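Local coordinates for RcdA (Caulobacter vibrioides, PDB 3CTW), which probably takes part in regulating the degradation of CtrA through protein-protein contacts, as a small helical protein of the DUF1465 family, at residues 28-33 against 79-84; 61-66 against 117-122. All blocks are in the same frame, centred on the assembly; numbering follows the deposited sequence.

Both contacts use helix 57-88, at places on opposite sides of the centre of the chain, with their own centres about 25 Å apart. Interaction 1 joins its 79-84 part to helix 26-44 and is mostly buried, helix against helix, with the second subunit of the assembly close by. Interaction 2 joins the 61-66 part to the loop leading into helix 120-145 and the first turn of that helix; it is only partly buried, and no other chain of the assembly touches it. Neither has a hydrogen bond between its segments. Leucine methyls meet backbone and an aromatic ring in both, but the outer contact adds a proline and the aliphatic part of a glutamate.

Interaction 1. Residues 28-33 against 79-84; sequences RTFEEG and SWLLVQ
Phe30 meets Leu81 with its CG set anti to the backbone N (chi1 -176°), and the ring beyond it reaches across to helix 57-88. The two side chains cross obliquely, Phe30 CD1 lying 3.7 Å from Leu81 CB. On the Leu81 side, CD2 is the branch that reaches the backbone of the facing helix. It sits 3.6 Å from Phe30 CA and equally near Thr29 O, and 3.8 Å from CA of Gly33, which has no side chain on this side. Leu82 adds its CD2 at the edge of the Phe30 ring, 4.2 Å from CE1. The axes of the two short segments come within 10.1 Å and their N-to-C directions differ by 137°, nearer antiparallel than parallel, as neighbours in an all-helical bundle. Helix 120-145 covers another flank, Leu132 touching Thr29 and Val136 touching Trp80. Phe30 also packs on Glu91 of the second subunit, and Leu82 on Val83 of that subunit, which places this pairing beside the dimer interface. With no hydrogen bond or salt bridge between the segments, the contact rests on van der Waals packing of leucine carbons against the ring and main chain of helix 26-44.

Interaction 2. Residues 61-66 against 117-122; sequences LGYATE and ELPFGL
Tyr63 and Leu118 mark the nearest approach of the two backbones, their CA atoms 6.4 Å apart, where one turn of helix 57-88 faces an extended entry into helix 120-145. Pro119 occupies the N-cap position of that helix. Leu118 directs its CD2 methyl at the helix backbone, 3.5 Å from Tyr63 N and 3.6 Å from Gly62 C. Its other methyl, CD1, meets the aliphatic part of Glu66 at CG, 3.8 Å away, the two side chains crossing at about a right angle. The contact thus joins the lead-in and first turn of one long helix of the all-helical fold to the flank of another, while from helix 26-44 Tyr43 touches Pro119 and Leu122, and Leu44 touches Leu122 and Tyr63. In Tyr63, CG is anti to the backbone N (chi1 175°), and the ring meets two partners: Pro119 CG lies at its edge, 3.8 Å from CD1, and Leu122 CD2 approaches obliquely to 3.6 Å from CE1. Glu66 bends at chi2 (-76°), and its carboxylate OE1 forms a salt bridge with Arg69, while CB and CG lie against Leu118 and CB also nears Leu122.

Interaction 1. Residues 28-33 against 79-84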
# COMPACT_ATOMS: atom_id res chain seq x y z
N ARG A 28 14.52 -6.64 10.36
CA ARG A 28 13.87 -7.25 11.52
C ARG A 28 12.38 -6.94 11.52
O ARG A 28 11.56 -7.84 11.69
CB ARG A 28 14.52 -6.80 12.84
CG ARG A 28 14.30 -7.80 13.95
CD ARG A 28 14.40 -7.17 15.32
NE ARG A 28 15.74 -6.68 15.63
CZ ARG A 28 16.09 -5.40 15.63
NH1 ARG A 28 15.19 -4.46 15.34
NH2 ARG A 28 17.33 -5.05 15.92
N THR A 29 12.05 -5.67 11.31
CA THR A 29 10.67 -5.21 11.35
C THR A 29 9.84 -5.70 10.15
O THR A 29 8.61 -5.74 10.21
CB THR A 29 10.57 -3.67 11.51
OG1 THR A 29 9.20 -3.27 11.64
CG2 THR A 29 11.12 -2.99 10.31
N PHE A 30 10.52 -6.08 9.06
CA PHE A 30 9.87 -6.76 7.94
C PHE A 30 9.34 -8.13 8.35
O PHE A 30 8.25 -8.54 7.94
CB PHE A 30 10.83 -6.92 6.76
CG PHE A 30 10.19 -7.53 5.54
CD1 PHE A 30 9.51 -6.74 4.63
CD2 PHE A 30 10.27 -8.89 5.28
CE1 PHE A 30 8.91 -7.28 3.51
CE2 PHE A 30 9.68 -9.44 4.16
CZ PHE A 30 8.99 -8.63 3.28
N GLU A 31 10.15 -8.85 9.12
CA GLU A 31 9.79 -10.19 9.58
C GLU A 31 8.64 -10.12 10.57
O GLU A 31 7.78 -11.02 10.60
CB GLU A 31 10.99 -10.87 10.24
CG GLU A 31 12.18 -11.12 9.33
CD GLU A 31 13.36 -11.70 10.10
OE1 GLU A 31 13.14 -12.41 11.10
OE2 GLU A 31 14.51 -11.43 9.69
N GLU A 32 8.60 -9.05 11.36
CA GLU A 32 7.52 -8.82 12.32
C GLU A 32 6.21 -8.52 11.60
O GLU A 32 5.14 -8.97 12.02
CB GLU A 32 7.87 -7.67 13.27
CG GLU A 32 6.84 -7.44 14.39
CD GLU A 32 7.14 -6.21 15.24
OE1 GLU A 32 6.55 -6.08 16.33
OE2 GLU A 32 7.97 -5.38 14.80
N GLY A 33 6.32 -7.76 10.51
CA GLY A 33 5.17 -7.36 9.72
C GLY A 33 4.50 -8.51 9.01
O GLY A 33 3.28 -8.61 9.00
N SER A 79 2.13 -2.78 3.03
CA SER A 79 2.37 -1.93 1.88
C SER A 79 3.65 -1.12 2.03
O SER A 79 4.39 -0.92 1.06
CB SER A 79 1.18 -1.00 1.65
OG SER A 79 -0.02 -1.72 1.47
N TRP A 80 3.92 -0.67 3.25
CA TRP A 80 5.08 0.15 3.53
C TRP A 80 6.36 -0.68 3.38
O TRP A 80 7.30 -0.29 2.69
CB TRP A 80 4.97 0.76 4.93
CG TRP A 80 5.98 1.83 5.17
CD1 TRP A 80 5.82 3.16 4.95
CD2 TRP A 80 7.32 1.66 5.67
NE1 TRP A 80 6.96 3.83 5.28
CE2 TRP A 80 7.90 2.94 5.73
CE3 TRP A 80 8.07 0.56 6.08
CZ2 TRP A 80 9.21 3.14 6.17
CZ3 TRP A 80 9.37 0.76 6.52
CH2 TRP A 80 9.92 2.05 6.57
N LEU A 81 6.36 -1.84 4.03
CA LEU A 81 7.49 -2.75 4.07
C LEU A 81 7.84 -3.32 2.70
O LEU A 81 9.01 -3.52 2.39
CB LEU A 81 7.18 -3.92 5.00
CG LEU A 81 7.51 -3.91 6.49
CD1 LEU A 81 7.10 -2.62 7.14
CD2 LEU A 81 6.76 -5.07 7.15
N LEU A 82 6.83 -3.59 1.88
CA LEU A 82 7.05 -4.16 0.56
C LEU A 82 7.58 -3.13 -0.44
O LEU A 82 8.41 -3.45 -1.30
CB LEU A 82 5.77 -4.82 0.03
CG LEU A 82 5.29 -6.09 0.72
CD1 LEU A 82 3.86 -6.31 0.34
CD2 LEU A 82 6.14 -7.30 0.36
N VAL A 83 7.12 -1.88 -0.29
CA VAL A 83 7.60 -0.78 -1.12
C VAL A 83 9.06 -0.46 -0.80
O VAL A 83 9.89 -0.32 -1.69
CB VAL A 83 6.72 0.48 -0.98
CG1 VAL A 83 7.41 1.69 -1.57
CG2 VAL A 83 5.38 0.28 -1.65
N GLN A 84 9.37 -0.39 0.49
CA GLN A 84 10.72 -0.13 0.94
C GLN A 84 11.66 -1.26 0.55
O GLN A 84 12.85 -1.02 0.33
CB GLN A 84 10.75 0.12 2.45
CG GLN A 84 9.99 1.35 2.91
CD GLN A 84 10.51 2.64 2.30
OE1 GLN A 84 9.74 3.47 1.84
NE2 GLN A 84 11.83 2.80 2.29

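Interaction 2. Residues 61-66 against 117-122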
# COMPACT_ATOMS: atom_id res chain seq x y z
N LEU A 61 -20.18 -6.94 17.70
CA LEU A 61 -20.12 -5.71 16.92
C LEU A 61 -18.77 -5.02 17.16
O LEU A 61 -18.19 -4.43 16.25
CB LEU A 61 -21.27 -4.76 17.29
CG LEU A 61 -22.69 -5.12 16.86
CD1 LEU A 61 -23.72 -4.29 17.62
CD2 LEU A 61 -22.86 -4.93 15.36
N GLY A 62 -18.29 -5.13 18.40
CA GLY A 62 -16.99 -4.59 18.77
C GLY A 62 -15.88 -5.38 18.12
O GLY A 62 -14.87 -4.81 17.70
N TYR A 63 -16.07 -6.69 18.04
CA TYR A 63 -15.12 -7.58 17.38
C TYR A 63 -15.09 -7.29 15.89
O TYR A 63 -14.03 -7.32 15.27
CB TYR A 63 -15.50 -9.04 17.63
CG TYR A 63 -14.66 -10.06 16.88
CD1 TYR A 63 -13.54 -10.65 17.47
CD2 TYR A 63 -14.98 -10.44 15.59
CE1 TYR A 63 -12.76 -11.57 16.78
CE2 TYR A 63 -14.23 -11.36 14.89
CZ TYR A 63 -13.13 -11.93 15.49
OH TYR A 63 -12.38 -12.85 14.77
N ALA A 64 -16.26 -6.99 15.33
CA ALA A 64 -16.41 -6.71 13.91
C ALA A 64 -15.61 -5.50 13.48
O ALA A 64 -14.82 -5.58 12.55
CB ALA A 64 -17.88 -6.55 13.55
N THR A 65 -15.78 -4.38 14.19
CA THR A 65 -15.12 -3.14 13.81
C THR A 65 -13.63 -3.14 14.15
O THR A 65 -12.83 -2.55 13.43
CB THR A 65 -15.80 -1.90 14.44
OG1 THR A 65 -15.84 -2.05 15.86
CG2 THR A 65 -17.23 -1.75 13.90
N GLU A 66 -13.26 -3.84 15.22
CA GLU A 66 -11.86 -3.95 15.61
C GLU A 66 -11.06 -4.92 14.75
O GLU A 66 -9.83 -4.82 14.68
CB GLU A 66 -11.73 -4.32 17.09
CG GLU A 66 -12.10 -3.22 18.04
CD GLU A 66 -11.01 -2.16 18.12
OE1 GLU A 66 -10.64 -1.62 17.06
OE2 GLU A 66 -10.50 -1.89 19.22
N GLU A 117 -14.79 -5.37 25.66
CA GLU A 117 -14.35 -6.66 26.20
C GLU A 117 -14.23 -7.73 25.11
O GLU A 117 -15.12 -8.56 24.93
CB GLU A 117 -15.26 -7.13 27.35
CG GLU A 117 -16.75 -6.99 27.11
CD GLU A 117 -17.55 -7.14 28.39
OE1 GLU A 117 -18.64 -6.53 28.51
OE2 GLU A 117 -17.08 -7.86 29.30
N LEU A 118 -13.10 -7.69 24.41
CA LEU A 118 -12.86 -8.55 23.25
C LEU A 118 -12.08 -9.81 23.63
O LEU A 118 -11.49 -9.86 24.72
CB LEU A 118 -12.10 -7.77 22.17
CG LEU A 118 -12.73 -6.48 21.68
CD1 LEU A 118 -11.73 -5.72 20.85
CD2 LEU A 118 -14.01 -6.76 20.90
N PRO A 119 -12.07 -10.83 22.74
CA PRO A 119 -11.39 -12.10 23.01
C PRO A 119 -9.89 -11.96 23.15
O PRO A 119 -9.31 -10.99 22.67
CB PRO A 119 -11.71 -12.94 21.77
CG PRO A 119 -12.13 -11.99 20.73
CD PRO A 119 -12.79 -10.86 21.45
N PHE A 120 -9.28 -12.94 23.81
CA PHE A 120 -7.84 -12.99 24.08
C PHE A 120 -6.99 -12.87 22.81
O PHE A 120 -6.04 -12.08 22.77
CB PHE A 120 -7.55 -14.30 24.84
CG PHE A 120 -6.09 -14.55 25.11
CD1 PHE A 120 -5.43 -13.88 26.12
CD2 PHE A 120 -5.40 -15.52 24.40
CE1 PHE A 120 -4.08 -14.13 26.40
CE2 PHE A 120 -4.05 -15.78 24.67
CZ PHE A 120 -3.40 -15.09 25.67
N GLY A 121 -7.38 -13.61 21.77
CA GLY A 121 -6.63 -13.68 20.52
C GLY A 121 -6.62 -12.40 19.74
O GLY A 121 -5.56 -11.96 19.27
N LEU A 122 -7.79 -11.78 19.62
CA LEU A 122 -7.95 -10.52 18.89
C LEU A 122 -7.26 -9.40 19.64
O LEU A 122 -6.59 -8.57 19.03
CB LEU A 122 -9.44 -10.19 18.70
CG LEU A 122 -9.95 -9.24 17.59
CD1 LEU A 122 -9.41 -7.81 17.70
CD2 LEU A 122 -9.61 -9.81 16.24